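Local coordinates for protein glucoamylase (PDB 1LF6) that probably hydrolyses terminal alpha-1,4-linked glucose units successively from the non-reducing ends of glucan chains, releasing beta-D-glucose, at residues H347-F352 with I402-R407; A450-L455 with L542-A547; K483-L488 with Q500-I505; V532-L537 with P600-E605; K551-L556 with G607-A612. All coordinates share one frame; numbering follows the deposited sequence.

Interaction 1 (H347-F352 with I402-R407); sequences HVANAF and IILSYR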
# COMPACT_ATOMS: atom_id res chain seq x y z
N HIS A 347 4.63 0.61 -12.75
CA HIS A 347 3.24 1.02 -12.93
C HIS A 347 2.96 2.34 -12.23
O HIS A 347 2.27 3.20 -12.77
CB HIS A 347 2.32 -0.09 -12.41
CG HIS A 347 2.38 -1.34 -13.24
ND1 HIS A 347 2.05 -1.36 -14.58
CD2 HIS A 347 2.75 -2.61 -12.93
CE1 HIS A 347 2.21 -2.58 -15.05
NE2 HIS A 347 2.63 -3.36 -14.07
N VAL A 348 3.51 2.51 -11.03
CA VAL A 348 3.33 3.74 -10.27
C VAL A 348 3.95 4.88 -11.09
O VAL A 348 3.35 5.94 -11.26
CB VAL A 348 4.00 3.63 -8.88
CG1 VAL A 348 4.09 5.02 -8.21
CG2 VAL A 348 3.19 2.68 -7.99
N ALA A 349 5.14 4.65 -11.63
CA ALA A 349 5.82 5.65 -12.44
C ALA A 349 4.97 6.04 -13.65
O ALA A 349 4.93 7.21 -14.06
CB ALA A 349 7.16 5.12 -12.90
N ASN A 350 4.28 5.06 -14.24
CA ASN A 350 3.43 5.35 -15.39
C ASN A 350 2.27 6.27 -15.01
O ASN A 350 1.84 7.10 -15.81
CB ASN A 350 2.90 4.05 -16.01
CG ASN A 350 3.97 3.32 -16.79
OD1 ASN A 350 4.85 3.94 -17.39
ND2 ASN A 350 3.90 1.99 -16.79
N ALA A 351 1.77 6.12 -13.78
CA ALA A 351 0.68 6.97 -13.31
C ALA A 351 1.23 8.39 -13.12
O ALA A 351 0.59 9.36 -13.51
CB ALA A 351 0.13 6.44 -11.99
N PHE A 352 2.42 8.51 -12.53
CA PHE A 352 3.02 9.82 -12.35
C PHE A 352 3.20 10.49 -13.71
O PHE A 352 2.97 11.68 -13.85
CB PHE A 352 4.39 9.70 -11.65
CG PHE A 352 4.29 9.56 -10.15
CD1 PHE A 352 3.59 10.49 -9.39
CD2 PHE A 352 4.94 8.52 -9.49
CE1 PHE A 352 3.52 10.39 -8.00
CE2 PHE A 352 4.88 8.40 -8.10
CZ PHE A 352 4.17 9.34 -7.36
N ILE A 402 13.66 -0.88 -18.26
CA ILE A 402 14.14 -0.50 -19.58
C ILE A 402 13.04 0.24 -20.31
O ILE A 402 13.28 1.26 -20.95
CB ILE A 402 14.53 -1.72 -20.46
CG1 ILE A 402 15.63 -2.54 -19.80
CG2 ILE A 402 14.97 -1.23 -21.84
CD1 ILE A 402 15.97 -3.83 -20.55
N ILE A 403 11.82 -0.29 -20.22
CA ILE A 403 10.67 0.32 -20.88
C ILE A 403 10.44 1.72 -20.32
O ILE A 403 10.12 2.64 -21.07
CB ILE A 403 9.40 -0.55 -20.68
CG1 ILE A 403 9.64 -1.95 -21.25
CG2 ILE A 403 8.20 0.10 -21.37
CD1 ILE A 403 8.52 -2.93 -20.99
N LEU A 404 10.62 1.89 -19.01
CA LEU A 404 10.45 3.18 -18.37
C LEU A 404 11.55 4.15 -18.84
O LEU A 404 11.29 5.33 -19.07
CB LEU A 404 10.50 3.03 -16.85
CG LEU A 404 10.25 4.29 -16.00
CD1 LEU A 404 8.90 4.89 -16.33
CD2 LEU A 404 10.31 3.92 -14.51
N SER A 405 12.77 3.65 -18.97
CA SER A 405 13.88 4.48 -19.43
C SER A 405 13.54 5.05 -20.80
O SER A 405 13.85 6.20 -21.11
CB SER A 405 15.16 3.66 -19.51
OG SER A 405 15.63 3.33 -18.21
N TYR A 406 12.89 4.23 -21.62
CA TYR A 406 12.51 4.65 -22.96
C TYR A 406 11.44 5.73 -22.94
O TYR A 406 11.55 6.74 -23.63
CB TYR A 406 12.01 3.44 -23.76
CG TYR A 406 11.22 3.84 -24.98
CD1 TYR A 406 9.83 3.82 -24.97
CD2 TYR A 406 11.87 4.31 -26.13
CE1 TYR A 406 9.10 4.26 -26.07
CE2 TYR A 406 11.15 4.75 -27.23
CZ TYR A 406 9.77 4.73 -27.19
OH TYR A 406 9.05 5.21 -28.25
N ARG A 407 10.38 5.53 -22.15
CA ARG A 407 9.31 6.51 -22.08
C ARG A 407 9.75 7.83 -21.47
O ARG A 407 9.23 8.89 -21.83
CB ARG A 407 8.12 5.93 -21.31
CG ARG A 407 7.44 4.78 -22.02
CD ARG A 407 6.03 4.59 -21.50
NE ARG A 407 5.21 5.76 -21.77
CZ ARG A 407 4.32 6.26 -20.92
NH1 ARG A 407 4.13 5.68 -19.74
NH2 ARG A 407 3.62 7.33 -21.25
O HOH W 1 1.89 6.73 -18.56

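Interaction 2 (A450-L455 with L542-A547); sequences AEVAGL and LGVKSA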
# COMPACT_ATOMS: atom_id res chain seq x y z
N ALA A 450 6.55 -8.58 -21.68
CA ALA A 450 7.44 -7.61 -21.05
C ALA A 450 8.86 -7.73 -21.61
O ALA A 450 9.52 -6.71 -21.82
CB ALA A 450 7.47 -7.83 -19.54
N GLU A 451 9.30 -8.96 -21.85
CA GLU A 451 10.64 -9.20 -22.39
C GLU A 451 10.80 -8.68 -23.81
O GLU A 451 11.85 -8.14 -24.16
CB GLU A 451 10.98 -10.70 -22.36
CG GLU A 451 11.12 -11.28 -20.95
CD GLU A 451 11.46 -12.76 -20.95
OE1 GLU A 451 12.66 -13.09 -20.92
OE2 GLU A 451 10.52 -13.58 -20.99
N VAL A 452 9.77 -8.86 -24.63
CA VAL A 452 9.79 -8.39 -26.02
C VAL A 452 9.80 -6.85 -26.04
O VAL A 452 10.59 -6.24 -26.76
CB VAL A 452 8.56 -8.89 -26.82
CG1 VAL A 452 8.48 -8.17 -28.17
CG2 VAL A 452 8.68 -10.40 -27.05
N ALA A 453 8.92 -6.25 -25.25
CA ALA A 453 8.84 -4.79 -25.17
C ALA A 453 10.16 -4.22 -24.64
O ALA A 453 10.69 -3.24 -25.17
CB ALA A 453 7.70 -4.39 -24.26
N GLY A 454 10.68 -4.83 -23.58
CA GLY A 454 11.92 -4.37 -22.99
C GLY A 454 13.13 -4.42 -23.91
O GLY A 454 13.95 -3.49 -23.92
N LEU A 455 13.27 -5.50 -24.68
CA LEU A 455 14.39 -5.63 -25.59
C LEU A 455 14.23 -4.68 -26.78
O LEU A 455 15.22 -4.20 -27.33
CB LEU A 455 14.55 -7.08 -26.07
CG LEU A 455 15.01 -8.12 -25.03
CD1 LEU A 455 15.12 -9.48 -25.68
CD2 LEU A 455 16.36 -7.71 -24.44
N LEU A 542 1.11 -3.96 -23.82
CA LEU A 542 2.47 -3.58 -24.20
C LEU A 542 2.71 -3.41 -25.70
O LEU A 542 3.81 -3.07 -26.11
CB LEU A 542 3.46 -4.61 -23.63
CG LEU A 542 3.69 -4.51 -22.12
CD1 LEU A 542 4.23 -5.82 -21.58
CD2 LEU A 542 4.65 -3.36 -21.84
N GLY A 543 1.67 -3.64 -26.51
CA GLY A 543 1.79 -3.50 -27.95
C GLY A 543 2.48 -4.65 -28.65
O GLY A 543 3.02 -4.50 -29.76
N VAL A 544 2.46 -5.81 -28.01
CA VAL A 544 3.10 -7.01 -28.55
C VAL A 544 2.12 -7.78 -29.44
O VAL A 544 2.53 -8.39 -30.43
CB VAL A 544 3.62 -7.91 -27.40
CG1 VAL A 544 4.19 -9.20 -27.94
CG2 VAL A 544 4.69 -7.15 -26.61
N LYS A 545 0.84 -7.75 -29.08
CA LYS A 545 -0.22 -8.41 -29.84
C LYS A 545 -1.34 -7.40 -30.09
O LYS A 545 -1.51 -6.47 -29.30
CB LYS A 545 -0.76 -9.62 -29.08
CG LYS A 545 0.24 -10.76 -28.90
CD LYS A 545 0.54 -11.45 -30.23
CE LYS A 545 1.50 -12.63 -30.04
NZ LYS A 545 1.76 -13.36 -31.31
N SER A 546 -2.09 -7.59 -31.17
CA SER A 546 -3.20 -6.69 -31.50
C SER A 546 -4.42 -7.02 -30.66
O SER A 546 -4.70 -8.19 -30.40
CB SER A 546 -3.58 -6.83 -32.98
OG SER A 546 -2.44 -6.63 -33.80
N ALA A 547 -5.15 -5.99 -30.23
CA ALA A 547 -6.34 -6.19 -29.41
C ALA A 547 -7.38 -7.07 -30.11
O ALA A 547 -8.18 -7.73 -29.44
CB ALA A 547 -6.96 -4.85 -29.03

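Interaction 3 (K483-L488 with Q500-I505); sequences KLIDNL and QYYIRI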
# COMPACT_ATOMS: atom_id res chain seq x y z
N LYS A 483 7.83 -14.00 -31.98
CA LYS A 483 7.28 -15.02 -32.89
C LYS A 483 7.05 -16.36 -32.18
O LYS A 483 6.32 -17.20 -32.68
CB LYS A 483 8.23 -15.24 -34.08
CG LYS A 483 8.26 -14.13 -35.13
CD LYS A 483 6.95 -14.06 -35.91
CE LYS A 483 7.12 -13.34 -37.25
NZ LYS A 483 7.49 -11.90 -37.12
N LEU A 484 7.68 -16.54 -31.03
CA LEU A 484 7.53 -17.79 -30.28
C LEU A 484 6.47 -17.78 -29.18
O LEU A 484 6.10 -18.84 -28.67
CB LEU A 484 8.88 -18.18 -29.66
CG LEU A 484 9.99 -18.48 -30.66
CD1 LEU A 484 11.27 -18.81 -29.92
CD2 LEU A 484 9.58 -19.64 -31.57
N ILE A 485 5.99 -16.60 -28.82
CA ILE A 485 4.97 -16.48 -27.79
C ILE A 485 3.82 -17.46 -28.01
O ILE A 485 3.47 -18.22 -27.11
CB ILE A 485 4.41 -15.03 -27.72
CG1 ILE A 485 5.47 -14.08 -27.16
CG2 ILE A 485 3.15 -14.99 -26.85
CD1 ILE A 485 5.04 -12.63 -27.12
N ASP A 486 3.27 -17.46 -29.21
CA ASP A 486 2.16 -18.34 -29.54
C ASP A 486 2.53 -19.80 -29.44
O ASP A 486 1.81 -20.59 -28.82
CB ASP A 486 1.63 -18.03 -30.94
CG ASP A 486 0.89 -16.71 -31.00
OD1 ASP A 486 0.40 -16.35 -32.09
OD2 ASP A 486 0.82 -16.03 -29.96
N ASN A 487 3.65 -20.19 -30.04
CA ASN A 487 4.04 -21.59 -30.00
C ASN A 487 4.38 -22.09 -28.61
O ASN A 487 4.29 -23.28 -28.34
CB ASN A 487 5.20 -21.84 -30.97
CG ASN A 487 4.71 -22.14 -32.38
OD1 ASN A 487 3.69 -21.61 -32.83
ND2 ASN A 487 5.45 -22.99 -33.09
N LEU A 488 4.75 -21.18 -27.71
CA LEU A 488 5.10 -21.59 -26.36
C LEU A 488 3.97 -21.48 -25.33
O LEU A 488 3.97 -22.21 -24.34
CB LEU A 488 6.31 -20.80 -25.85
CG LEU A 488 7.65 -21.10 -26.52
CD1 LEU A 488 8.70 -20.11 -26.05
CD2 LEU A 488 8.08 -22.52 -26.19
N GLN A 500 -8.99 -23.54 -27.28
CA GLN A 500 -8.00 -22.63 -27.86
C GLN A 500 -7.86 -21.37 -27.02
O GLN A 500 -8.81 -20.59 -26.91
CB GLN A 500 -8.42 -22.26 -29.27
CG GLN A 500 -8.48 -23.44 -30.23
CD GLN A 500 -9.48 -23.23 -31.35
OE1 GLN A 500 -10.64 -23.61 -31.25
NE2 GLN A 500 -9.03 -22.59 -32.43
N TYR A 501 -6.68 -21.16 -26.44
CA TYR A 501 -6.43 -19.99 -25.60
C TYR A 501 -5.02 -19.95 -25.03
O TYR A 501 -4.34 -20.97 -24.95
CB TYR A 501 -7.42 -19.97 -24.43
CG TYR A 501 -7.52 -21.28 -23.67
CD1 TYR A 501 -8.44 -22.26 -24.05
CD2 TYR A 501 -6.70 -21.55 -22.57
CE1 TYR A 501 -8.56 -23.46 -23.35
CE2 TYR A 501 -6.81 -22.75 -21.86
CZ TYR A 501 -7.75 -23.70 -22.25
OH TYR A 501 -7.90 -24.86 -21.53
N TYR A 502 -4.57 -18.75 -24.64
CA TYR A 502 -3.27 -18.62 -24.00
C TYR A 502 -3.47 -19.16 -22.59
O TYR A 502 -4.50 -18.89 -21.97
CB TYR A 502 -2.84 -17.15 -23.88
CG TYR A 502 -2.40 -16.50 -25.18
CD1 TYR A 502 -3.21 -15.57 -25.83
CD2 TYR A 502 -1.18 -16.83 -25.77
CE1 TYR A 502 -2.82 -14.98 -27.03
CE2 TYR A 502 -0.78 -16.26 -26.97
CZ TYR A 502 -1.60 -15.33 -27.60
OH TYR A 502 -1.22 -14.80 -28.82
N ILE A 503 -2.52 -19.93 -22.09
CA ILE A 503 -2.64 -20.45 -20.74
C ILE A 503 -1.85 -19.54 -19.81
O ILE A 503 -1.14 -18.66 -20.28
CB ILE A 503 -2.12 -21.91 -20.64
CG1 ILE A 503 -0.62 -21.98 -20.95
CG2 ILE A 503 -2.91 -22.79 -21.59
CD1 ILE A 503 -0.05 -23.42 -20.94
N ARG A 504 -1.99 -19.74 -18.51
CA ARG A 504 -1.27 -18.91 -17.55
C ARG A 504 0.23 -19.04 -17.75
O ARG A 504 0.95 -18.05 -17.85
CB ARG A 504 -1.62 -19.31 -16.12
CG ARG A 504 -0.84 -18.49 -15.09
CD ARG A 504 -1.11 -18.92 -13.66
NE ARG A 504 -0.22 -18.23 -12.73
CZ ARG A 504 -0.04 -18.59 -11.46
NH1 ARG A 504 0.79 -17.90 -10.69
NH2 ARG A 504 -0.69 -19.64 -10.96
N ILE A 505 0.71 -20.28 -17.80
CA ILE A 505 2.14 -20.50 -17.98
C ILE A 505 2.43 -21.94 -18.40
O ILE A 505 1.82 -22.89 -17.91
CB ILE A 505 2.88 -20.13 -16.67
CG1 ILE A 505 4.39 -20.06 -16.92
CG2 ILE A 505 2.53 -21.11 -15.57
CD1 ILE A 505 5.14 -19.27 -15.86

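Interaction 4 (V532-L537 with P600-E605); sequences VDPSFL and PLLTGE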
# COMPACT_ATOMS: atom_id res chain seq x y z
N VAL A 532 -5.98 -20.55 -16.64
CA VAL A 532 -5.94 -19.33 -17.43
C VAL A 532 -5.73 -18.15 -16.48
O VAL A 532 -6.03 -18.24 -15.29
CB VAL A 532 -7.24 -19.12 -18.27
CG1 VAL A 532 -7.32 -20.21 -19.34
CG2 VAL A 532 -8.48 -19.13 -17.39
N ASP A 533 -5.19 -17.06 -17.01
CA ASP A 533 -4.84 -15.88 -16.22
C ASP A 533 -5.06 -14.62 -17.06
O ASP A 533 -4.55 -14.52 -18.18
CB ASP A 533 -3.37 -16.03 -15.83
CG ASP A 533 -2.87 -14.94 -14.90
OD1 ASP A 533 -3.27 -13.76 -15.08
OD2 ASP A 533 -2.05 -15.25 -14.01
N PRO A 534 -5.82 -13.64 -16.55
CA PRO A 534 -6.07 -12.41 -17.32
C PRO A 534 -4.81 -11.61 -17.65
O PRO A 534 -4.86 -10.69 -18.46
CB PRO A 534 -7.04 -11.63 -16.43
CG PRO A 534 -6.72 -12.12 -15.07
CD PRO A 534 -6.53 -13.59 -15.26
N SER A 535 -3.69 -11.99 -17.04
CA SER A 535 -2.42 -11.31 -17.28
C SER A 535 -1.99 -11.39 -18.74
O SER A 535 -1.13 -10.62 -19.17
CB SER A 535 -1.32 -11.93 -16.40
OG SER A 535 -1.61 -11.77 -15.03
N PHE A 536 -2.57 -12.31 -19.50
CA PHE A 536 -2.21 -12.44 -20.90
C PHE A 536 -2.52 -11.13 -21.62
O PHE A 536 -1.94 -10.85 -22.67
CB PHE A 536 -2.96 -13.59 -21.57
CG PHE A 536 -4.37 -13.26 -21.94
CD1 PHE A 536 -5.37 -13.22 -20.98
CD2 PHE A 536 -4.71 -12.97 -23.27
CE1 PHE A 536 -6.68 -12.90 -21.31
CE2 PHE A 536 -6.01 -12.64 -23.61
CZ PHE A 536 -7.01 -12.61 -22.64
N LEU A 537 -3.43 -10.34 -21.06
CA LEU A 537 -3.79 -9.07 -21.69
C LEU A 537 -2.60 -8.12 -21.73
O LEU A 537 -2.66 -7.06 -22.36
CB LEU A 537 -4.97 -8.41 -20.96
CG LEU A 537 -6.34 -9.07 -21.16
CD1 LEU A 537 -7.39 -8.33 -20.32
CD2 LEU A 537 -6.72 -9.06 -22.64
N PRO A 600 -9.62 -5.54 -8.03
CA PRO A 600 -10.05 -4.39 -8.84
C PRO A 600 -8.94 -4.02 -9.83
O PRO A 600 -9.20 -3.42 -10.87
CB PRO A 600 -10.33 -3.31 -7.79
CG PRO A 600 -9.78 -3.85 -6.49
CD PRO A 600 -9.92 -5.34 -6.61
N LEU A 601 -7.71 -4.39 -9.50
CA LEU A 601 -6.57 -4.12 -10.38
C LEU A 601 -6.87 -4.73 -11.75
O LEU A 601 -6.62 -4.11 -12.78
CB LEU A 601 -5.29 -4.75 -9.82
CG LEU A 601 -4.08 -4.87 -10.75
CD1 LEU A 601 -3.61 -3.49 -11.20
CD2 LEU A 601 -2.95 -5.59 -10.03
N LEU A 602 -7.39 -5.96 -11.75
CA LEU A 602 -7.70 -6.64 -13.00
C LEU A 602 -8.91 -6.05 -13.71
O LEU A 602 -9.08 -6.25 -14.92
CB LEU A 602 -7.89 -8.14 -12.74
CG LEU A 602 -6.60 -8.75 -12.18
CD1 LEU A 602 -6.78 -10.25 -11.94
CD2 LEU A 602 -5.45 -8.49 -13.16
N THR A 603 -9.74 -5.33 -12.98
CA THR A 603 -10.90 -4.67 -13.58
C THR A 603 -10.32 -3.52 -14.40
O THR A 603 -10.75 -3.25 -15.52
CB THR A 603 -11.85 -4.10 -12.51
OG1 THR A 603 -12.47 -5.17 -11.80
CG2 THR A 603 -12.93 -3.22 -13.16
N GLY A 604 -9.34 -2.84 -13.81
CA GLY A 604 -8.68 -1.74 -14.49
C GLY A 604 -7.93 -2.21 -15.71
O GLY A 604 -7.99 -1.58 -16.77
N GLU A 605 -7.21 -3.33 -15.59
CA GLU A 605 -6.46 -3.85 -16.72
C GLU A 605 -7.38 -4.25 -17.87
O GLU A 605 -7.02 -4.07 -19.03
CB GLU A 605 -5.57 -5.03 -16.30
CG GLU A 605 -4.33 -4.61 -15.51
CD GLU A 605 -3.26 -5.69 -15.43
OE1 GLU A 605 -2.25 -5.47 -14.74
OE2 GLU A 605 -3.43 -6.75 -16.07
O HOH W 2 -5.44 -8.31 -16.91

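Interaction 5 (K551-L556 with G607-A612); sequences KILNTL and GMYEIA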
# COMPACT_ATOMS: atom_id res chain seq x y z
N LYS A 551 -6.50 -14.88 -31.28
CA LYS A 551 -6.00 -15.67 -30.16
C LYS A 551 -6.36 -14.96 -28.86
O LYS A 551 -6.66 -15.60 -27.85
CB LYS A 551 -4.49 -15.88 -30.27
CG LYS A 551 -4.07 -16.77 -31.44
CD LYS A 551 -2.61 -17.19 -31.33
CE LYS A 551 -2.22 -18.20 -32.41
NZ LYS A 551 -2.27 -17.61 -33.77
N ILE A 552 -6.32 -13.63 -28.89
CA ILE A 552 -6.67 -12.82 -27.73
C ILE A 552 -8.17 -12.98 -27.45
O ILE A 552 -8.58 -13.19 -26.31
CB ILE A 552 -6.38 -11.32 -27.97
CG1 ILE A 552 -4.86 -11.10 -28.07
CG2 ILE A 552 -7.01 -10.46 -26.87
CD1 ILE A 552 -4.10 -11.45 -26.80
N LEU A 553 -8.99 -12.87 -28.49
CA LEU A 553 -10.44 -13.00 -28.34
C LEU A 553 -10.82 -14.38 -27.80
O LEU A 553 -11.69 -14.48 -26.95
CB LEU A 553 -11.14 -12.74 -29.69
CG LEU A 553 -11.24 -11.28 -30.16
CD1 LEU A 553 -11.95 -10.44 -29.11
CD2 LEU A 553 -9.86 -10.71 -30.40
N ASN A 554 -10.16 -15.42 -28.30
CA ASN A 554 -10.44 -16.78 -27.86
C ASN A 554 -10.15 -16.93 -26.37
O ASN A 554 -10.89 -17.58 -25.63
CB ASN A 554 -9.58 -17.79 -28.64
CG ASN A 554 -10.08 -18.02 -30.06
OD1 ASN A 554 -9.37 -18.61 -30.88
ND2 ASN A 554 -11.29 -17.57 -30.35
N THR A 555 -9.04 -16.34 -25.94
CA THR A 555 -8.63 -16.43 -24.54
C THR A 555 -9.65 -15.69 -23.67
O THR A 555 -10.03 -16.17 -22.61
CB THR A 555 -7.22 -15.81 -24.35
OG1 THR A 555 -6.31 -16.44 -25.26
CG2 THR A 555 -6.74 -16.02 -22.93
N LEU A 556 -10.08 -14.53 -24.15
CA LEU A 556 -11.05 -13.71 -23.45
C LEU A 556 -12.31 -14.53 -23.13
O LEU A 556 -12.86 -14.42 -22.03
CB LEU A 556 -11.42 -12.51 -24.33
CG LEU A 556 -11.17 -11.08 -23.85
CD1 LEU A 556 -9.86 -10.96 -23.12
CD2 LEU A 556 -11.21 -10.14 -25.05
N GLY A 607 -10.23 -2.87 -18.50
CA GLY A 607 -10.70 -1.61 -19.05
C GLY A 607 -9.68 -1.07 -20.03
O GLY A 607 -10.04 -0.55 -21.09
N MET A 608 -8.41 -1.20 -19.68
CA MET A 608 -7.35 -0.73 -20.55
C MET A 608 -7.34 -1.54 -21.84
O MET A 608 -7.10 -0.99 -22.93
CB MET A 608 -5.99 -0.82 -19.84
CG MET A 608 -5.80 0.24 -18.78
SD MET A 608 -5.92 1.94 -19.43
CE MET A 608 -4.36 2.11 -20.26
N TYR A 609 -7.61 -2.83 -21.74
CA TYR A 609 -7.66 -3.64 -22.95
C TYR A 609 -8.83 -3.19 -23.82
O TYR A 609 -8.70 -3.09 -25.04
CB TYR A 609 -7.82 -5.13 -22.63
CG TYR A 609 -8.36 -5.90 -23.83
CD1 TYR A 609 -9.72 -6.15 -23.96
CD2 TYR A 609 -7.51 -6.28 -24.87
CE1 TYR A 609 -10.24 -6.76 -25.11
CE2 TYR A 609 -8.02 -6.89 -26.02
CZ TYR A 609 -9.38 -7.13 -26.14
OH TYR A 609 -9.90 -7.71 -27.28
N GLU A 610 -9.97 -2.92 -23.20
CA GLU A 610 -11.14 -2.50 -23.94
C GLU A 610 -10.85 -1.24 -24.75
O GLU A 610 -11.31 -1.11 -25.89
CB GLU A 610 -12.32 -2.28 -23.00
CG GLU A 610 -12.84 -3.58 -22.35
CD GLU A 610 -13.34 -4.60 -23.38
OE1 GLU A 610 -14.07 -4.20 -24.30
OE2 GLU A 610 -13.02 -5.80 -23.24
N ILE A 611 -10.08 -0.31 -24.19
CA ILE A 611 -9.72 0.90 -24.90
C ILE A 611 -8.91 0.51 -26.14
O ILE A 611 -9.16 1.02 -27.24
CB ILE A 611 -8.88 1.86 -24.02
CG1 ILE A 611 -9.75 2.39 -22.86
CG2 ILE A 611 -8.35 3.03 -24.86
CD1 ILE A 611 -9.02 3.33 -21.92
N ALA A 612 -7.95 -0.39 -25.95
CA ALA A 612 -7.13 -0.86 -27.06
C ALA A 612 -8.02 -1.46 -28.14
O ALA A 612 -7.72 -1.37 -29.33
CB ALA A 612 -6.15 -1.92 -26.57

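Interaction 1 (H347-F352 with I402-R407)
N350 and R407 make the polar half of this helix-helix contact. Their side chains cross at about a right angle, and N350 OD1 lies at the edge of the guanidinium group, 3.0 Å from R407 NH1. The hydrogen bond is weak, bent to 126° at the hydrogen. R407 starts out toward the other helix, and its chain, bent at chi3 (63°), brings NH1 to the amide oxygen. One water reinforces the link: it accepts from R407 NH1 at 2.7 Å and donates to the backbone O of N350 at 2.8 Å. The apolar half is a methyl against a forked tip, with A349 CB 3.7 Å from L404 CD2 and 3.9 Å from L404 CD1. The segment axes run nearly parallel, 10.9 Å apart. Within the (alpha/alpha) barrel, helix 358-375 touches both A349 and L404, D673 touches both N350 and R407, helix 296-306 packs on V348 and A351, and helix 445-464 packs on I402, I403, S405 and Y406.

Interaction 2 (A450-L455 with L542-A547)
A453 and L542 bring their CA atoms within 6.6 Å where helix 450-455 faces the chain leaving helix 538-541, whose end is a Schellman motif with G543 at a phi of 78°. In this helical toroid of the (alpha/alpha) barrel type, the contact therefore sets the side of one helix against the terminating turn of another. No hydrogen bond crosses it, and the side chains that meet are all apolar.

L542 does most of the work by splitting its two methyls over successive turns of the helix. With CG placed beside the backbone N (chi1 -74°), the fork is held toward the helix: CD2 takes A453 CB at 4.0 Å, while CD1 reaches the preceding turn. A450 directs its own CB away from the turn, and CD1 accordingly comes closer to main chain than to methyl, 3.6 Å from A450 N against 4.3 Å from A450 CB. The side chain of A450 is about 10 Å from that of E435, probably the proton acceptor, so the packing lies near that residue without touching it.

I403 of helix 395-407 touches both A453 and L542, and V678 of helix 676-682 touches both A453 and V544, so two further helices border the seam. Past the glycine, V544 again faces the helix and makes a looser methyl contact: its CG2 stands 4.2 Å from V452 CG1.

Interaction 3 (K483-L488 with Q500-I505)
The Y502 ring meets D486 at its edge: D486 OD2 lies in the ring plane beside the hydroxyl, 3.4 Å from Y502 CE2, while the carboxylate is turned 53° from the ring. I485 CG2 approaches the same ring obliquely, 4.1 Å from CE2. From its hydroxyl Y502 donates to D486 OD2 over a short 2.6 Å, meeting the oxygen on the syn side but 34° out of the carboxylate plane. The aspartate carbon CG sits beside its backbone N (chi1 -71°), which sends the carboxylate across the helix side to the ring tip.

K545 makes a salt bridge to the same OD2, and K551 forms a weak, long ion pair with OD1. Two ammonium groups and a phenolic donor round one carboxylate would be expected to stabilise its negative charge. With a phenylalanine at Y502, D486 OD2 would probably lose its hydroxyl partner and the carboxylate would be freer to turn toward the lysines alone.

On the strand itself, the Y502 N is hydrogen-bonded to T555 OG1 of helix 550-562. Helix 468-489, kinked in the segment, runs into strand 490-491, which pairs antiparallel with 501-502 through Y501 and T491; Y490 meets the Y502 ring edge-to-face, and helix 538-541 touches both I485 and Y502 through L539.

Interaction 4 (V532-L537 with P600-E605)
L602 sets CG beside its backbone N (chi1 -62°) and then runs extended (chi2 -179°), which delivers CD1 to P534 CG at 3.6 Å. That ring carbon is the atom of the proline that is touched, and the two side chains cross at about a right angle. One turn further along helix 600-605, E605 takes part through a water that donates to its OE2 at 2.7 Å and to the P534 O at 2.9 Å. The 532-537 loop is shaped by an Asx turn: D533 OD1 accepts from S535 N at 2.7 Å and from S535 OG at 2.6 Å, both from the same face of the carboxylate plane. R436 bonds to both segments, forming a salt bridge from NH1 to E605 OE2 and a hydrogen bond from NE to S535 OG. E605 OE2, the P534 carbonyl and S535 OG are thus matched by water and arginine, and R436, next in sequence to the probable proton acceptor E435, is likely held in place by its two partners.

Interaction 5 (K551-L556 with G607-A612)
Y609 projects toward helix 551-556, touching I552, L553 and L556, with CG anti to its backbone N (chi1 160°). At the base, Y609 CB lies 4.0 Å from L537 CD1, and Y609 CD2 is 3.6 Å from L537 CD2. Further out, two side chains meet the ring obliquely from the same side: L556 CD2 comes within 3.5 Å of Y609 CE1, and I552 CG2 within 3.8 Å of Y609 CE2. The two segments belong to helices 550-562 and 600-612 of the (alpha/alpha) barrel; the segment axes come no closer than 13.5 Å, at 143° between their directions, so the long tyrosine must span the gap. At the tip, Y609 OH meets carbons, with L556 CD2 at 3.5 Å and L553 CD1 at 3.9 Å, but its polar mate is the A547 O, to which it is hydrogen-bonded. A leucine in place of Y609 would probably leave that carbonyl without its hydroxyl partner and a gap beside I552 and L556. Behind the interface, T555 OG1 donates to the K551 O at 2.7 Å, on the opposite face from the T555 N.

All five contacts lie in the helical domain and are mostly buried, but their places differ: the centres of interactions 1 and 4 lie about 19 Å from that of the chain, that of interaction 3 about 32 Å. Partly exposed residues touch in interactions 1, 3 and 5: R407, D486 and L553. Interactions 2 and 5 rest on carbon packing across the segments, whereas interaction 3 turns on a charged carboxylate and interactions 1 and 4 add a bridging water to apolar contact. Interactions 4 and 5 share helix 600-612 and meet where F536 packs on L556. I403 joins interaction 1 to interaction 2. K545 carries a charge from interaction 2 into interaction 3, and the A547 carbonyl ties interaction 2 to interaction 5.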